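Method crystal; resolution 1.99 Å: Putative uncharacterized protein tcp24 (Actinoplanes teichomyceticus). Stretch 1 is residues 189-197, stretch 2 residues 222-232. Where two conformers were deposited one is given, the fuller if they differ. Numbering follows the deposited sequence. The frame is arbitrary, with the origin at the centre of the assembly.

Stretch 1, residues 189-197: YRLGRLQFS
Stretch 2 (222-232) KAYDESLHRAR

Residues 189-197 form a β-hairpin packed against a helix that spans all of 222-232. Its strands are paired by Tyr189 N to Phe196 O (3.0 Å), Phe196 N to Tyr189 O (2.9 Å) and Leu191 N to Leu194 O (2.9 Å). The second strand runs nearly along the helix, at 26° with axes 8.7 Å apart, whereas the first runs at 127° to it. The turn lies nearest: Gly192 CA is 5.5 Å from Ser227 CA, and Arg193 CA is 5.9 Å from Ala223 CA.

Hydrogen bonding centres on Ser227 (chi1 -83°, m), whose CB points toward the hairpin. Its OG donates to Leu191 O (2.6 Å) and accepts from Leu194 N (3.1 Å, 167° at the hydrogen), so one hydroxyl ties together both ends of the turn. A water bridges alongside, accepting from Arg193 N (3.0 Å) and donating to Ala223 O (2.8 Å).

Gly192, at phi/psi 89/-132, has a conformation that would jam a CB against the preceding carbonyl; an ideal CB would also lie 3.0 Å from Ser227 OG. Arg190, extended (t, t, t), braces the turn from its own strand through NE to Gly192 O (2.8 Å).

The Arg230 guanidinium (chi1-chi3 m, t, p) lays one face over the Leu191-Gly192 peptide, with NH1 3.5 Å from Leu191 C. NH1 is also 3.3 Å from Gly192 N, but both are donors and form no hydrogen bond.

Apolar packing extends along the second strand. Leu194 (m, t) places CG 3.6 Å from Ser227 CB and CD1 3.8 Å from Tyr224 CD1. Phe196 (chi1 -64°, chi2 -87°) receives Ala231 CB over one ring face, 3.8 Å from the centroid and 10° off the normal, a CH-π contact; its CZ lies 4.4 Å from Leu228 CD2.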

# COMPACT_ATOMS: atom_id res chain seq x y z
N TYR A 189 4.95 -2.63 9.25
CA TYR A 189 4.23 -2.41 10.52
C TYR A 189 3.92 -0.95 10.75
O TYR A 189 4.79 -0.09 10.61
CB TYR A 189 5.02 -3.00 11.72
CG TYR A 189 5.11 -4.48 11.57
CD1 TYR A 189 4.06 -5.30 12.00
CD2 TYR A 189 6.21 -5.08 10.93
CE1 TYR A 189 4.11 -6.67 11.82
CE2 TYR A 189 6.25 -6.45 10.73
CZ TYR A 189 5.20 -7.23 11.17
OH TYR A 189 5.22 -8.60 10.98
N ARG A 190 2.67 -0.67 11.11
CA ARG A 190 2.30 0.69 11.51
C ARG A 190 2.60 0.85 12.99
O ARG A 190 2.08 0.11 13.84
CB ARG A 190 0.83 0.99 11.19
CG ARG A 190 0.46 2.44 11.54
CD ARG A 190 -0.92 2.87 11.06
NE ARG A 190 -1.07 4.30 11.32
CZ ARG A 190 -1.90 5.12 10.68
NH1 ARG A 190 -2.70 4.66 9.71
NH2 ARG A 190 -1.93 6.40 11.01
N LEU A 191 3.45 1.83 13.29
CA LEU A 191 3.89 2.08 14.65
C LEU A 191 3.50 3.51 15.03
O LEU A 191 4.35 4.40 15.16
CB LEU A 191 5.41 1.84 14.75
CG LEU A 191 5.95 0.46 14.34
CD1 LEU A 191 7.46 0.43 14.57
CD2 LEU A 191 5.31 -0.71 15.08
N GLY A 192 2.20 3.73 15.20
CA GLY A 192 1.70 5.08 15.45
C GLY A 192 1.39 5.76 14.14
O GLY A 192 0.73 5.16 13.28
N ARG A 193 1.86 7.01 13.97
CA ARG A 193 1.53 7.79 12.76
C ARG A 193 2.24 7.24 11.51
O ARG A 193 1.71 7.32 10.40
CB ARG A 193 1.86 9.28 12.96
CG ARG A 193 1.36 10.21 11.84
CD ARG A 193 -0.15 10.11 11.71
NE ARG A 193 -0.71 10.73 10.50
CZ ARG A 193 -0.72 10.18 9.29
NH1 ARG A 193 -0.15 8.99 9.06
NH2 ARG A 193 -1.29 10.83 8.29
N LEU A 194 3.44 6.70 11.70
CA LEU A 194 4.25 6.21 10.58
C LEU A 194 4.25 4.69 10.49
O LEU A 194 4.05 4.00 11.49
CB LEU A 194 5.70 6.66 10.75
CG LEU A 194 5.97 8.13 11.00
CD1 LEU A 194 7.47 8.28 11.22
CD2 LEU A 194 5.49 8.96 9.81
N GLN A 195 4.52 4.19 9.28
CA GLN A 195 4.79 2.78 9.04
C GLN A 195 6.27 2.58 8.75
O GLN A 195 6.95 3.48 8.25
CB GLN A 195 4.05 2.30 7.80
CG GLN A 195 2.53 2.31 7.90
CD GLN A 195 1.92 2.38 6.52
OE1 GLN A 195 2.47 3.03 5.64
NE2 GLN A 195 0.79 1.69 6.33
N PHE A 196 6.76 1.38 9.07
CA PHE A 196 8.14 0.98 8.78
C PHE A 196 8.16 -0.38 8.11
O PHE A 196 7.51 -1.31 8.58
CB PHE A 196 8.98 0.94 10.07
CG PHE A 196 9.12 2.28 10.74
CD1 PHE A 196 10.13 3.15 10.37
CD2 PHE A 196 8.21 2.68 11.72
CE1 PHE A 196 10.25 4.41 10.97
CE2 PHE A 196 8.33 3.92 12.33
CZ PHE A 196 9.34 4.79 11.95
N SER A 197 8.93 -0.48 7.03
CA SER A 197 9.12 -1.76 6.35
C SER A 197 10.55 -2.29 6.51
O SER A 197 11.51 -1.52 6.48
CB SER A 197 8.82 -1.62 4.85
OG SER A 197 9.61 -0.58 4.32
N LYS A 222 5.16 15.75 17.22
CA LYS A 222 5.16 14.82 18.36
C LYS A 222 4.74 13.41 17.97
O LYS A 222 5.23 12.45 18.54
CB LYS A 222 4.25 15.29 19.50
CG LYS A 222 4.92 16.22 20.49
CD LYS A 222 4.27 17.59 20.48
CE LYS A 222 4.12 18.15 21.88
NZ LYS A 222 5.43 18.43 22.54
N ALA A 223 3.84 13.28 17.00
CA ALA A 223 3.41 11.96 16.53
C ALA A 223 4.51 11.32 15.69
O ALA A 223 4.81 10.13 15.83
CB ALA A 223 2.12 12.08 15.74
N TYR A 224 5.11 12.12 14.81
CA TYR A 224 6.26 11.67 14.01
C TYR A 224 7.41 11.19 14.92
O TYR A 224 7.99 10.11 14.70
CB TYR A 224 6.72 12.81 13.09
CG TYR A 224 8.08 12.63 12.43
CD1 TYR A 224 8.20 12.01 11.18
CD2 TYR A 224 9.23 13.12 13.03
CE1 TYR A 224 9.45 11.87 10.57
CE2 TYR A 224 10.48 12.98 12.43
CZ TYR A 224 10.59 12.35 11.21
OH TYR A 224 11.85 12.23 10.64
N ASP A 225 7.73 11.98 15.95
CA ASP A 225 8.83 11.67 16.85
C ASP A 225 8.58 10.40 17.66
O ASP A 225 9.51 9.62 17.88
CB ASP A 225 9.12 12.86 17.78
CG ASP A 225 9.87 13.97 17.07
OD1 ASP A 225 10.68 13.68 16.16
OD2 ASP A 225 9.67 15.14 17.44
N GLU A 226 7.33 10.21 18.10
CA GLU A 226 6.94 9.00 18.81
C GLU A 226 7.14 7.77 17.94
O GLU A 226 7.69 6.76 18.38
CB GLU A 226 5.49 9.07 19.30
CG GLU A 226 5.33 9.85 20.59
CD GLU A 226 6.18 9.26 21.69
OE1 GLU A 226 5.97 8.08 22.05
OE2 GLU A 226 7.07 9.99 22.19
N SER A 227 6.70 7.86 16.69
CA SER A 227 6.89 6.75 15.75
C SER A 227 8.36 6.43 15.55
O SER A 227 8.73 5.26 15.61
CB SER A 227 6.27 7.06 14.40
OG SER A 227 4.90 6.79 14.38
N LEU A 228 9.18 7.45 15.29
CA LEU A 228 10.63 7.23 15.16
C LEU A 228 11.25 6.54 16.35
O LEU A 228 12.12 5.68 16.18
CB LEU A 228 11.38 8.53 14.88
CG LEU A 228 11.62 8.92 13.43
CD1 LEU A 228 12.42 10.20 13.47
CD2 LEU A 228 12.39 7.84 12.67
N HIS A 229 10.83 6.91 17.57
CA HIS A 229 11.32 6.25 18.78
C HIS A 229 10.88 4.82 18.92
O HIS A 229 11.53 4.04 19.61
CB HIS A 229 10.93 7.06 20.02
CG HIS A 229 11.83 8.25 20.26
ND1 HIS A 229 11.75 9.37 19.51
CD2 HIS A 229 12.88 8.44 21.14
CE1 HIS A 229 12.70 10.24 19.92
NE2 HIS A 229 13.38 9.67 20.92
N ARG A 230 9.78 4.45 18.27
CA ARG A 230 9.28 3.08 18.37
C ARG A 230 10.04 2.11 17.44
O ARG A 230 10.05 0.90 17.67
CB ARG A 230 7.78 3.05 18.05
CG ARG A 230 6.93 3.65 19.18
CD ARG A 230 5.45 3.71 18.82
NE ARG A 230 4.91 2.38 18.55
CZ ARG A 230 3.62 2.12 18.34
NH1 ARG A 230 2.71 3.09 18.40
NH2 ARG A 230 3.24 0.86 18.10
N ALA A 231 10.67 2.64 16.40
CA ALA A 231 11.15 1.81 15.31
C ALA A 231 12.22 0.81 15.75
O ALA A 231 12.02 -0.39 15.63
CB ALA A 231 11.64 2.68 14.15
N ARG A 232 13.35 1.30 16.28
CA ARG A 232 14.43 0.40 16.64
C ARG A 232 14.03 -0.63 17.72
O ARG A 232 14.30 -1.83 17.55
CB ARG A 232 15.70 1.17 17.02
CG ARG A 232 16.96 0.55 16.44
CD ARG A 232 18.05 1.58 16.22
NE ARG A 232 18.38 2.29 17.46
CZ ARG A 232 19.47 2.08 18.19
NH1 ARG A 232 20.37 1.17 17.82
NH2 ARG A 232 19.67 2.78 19.30
O HOH W 1 2.89 8.23 16.51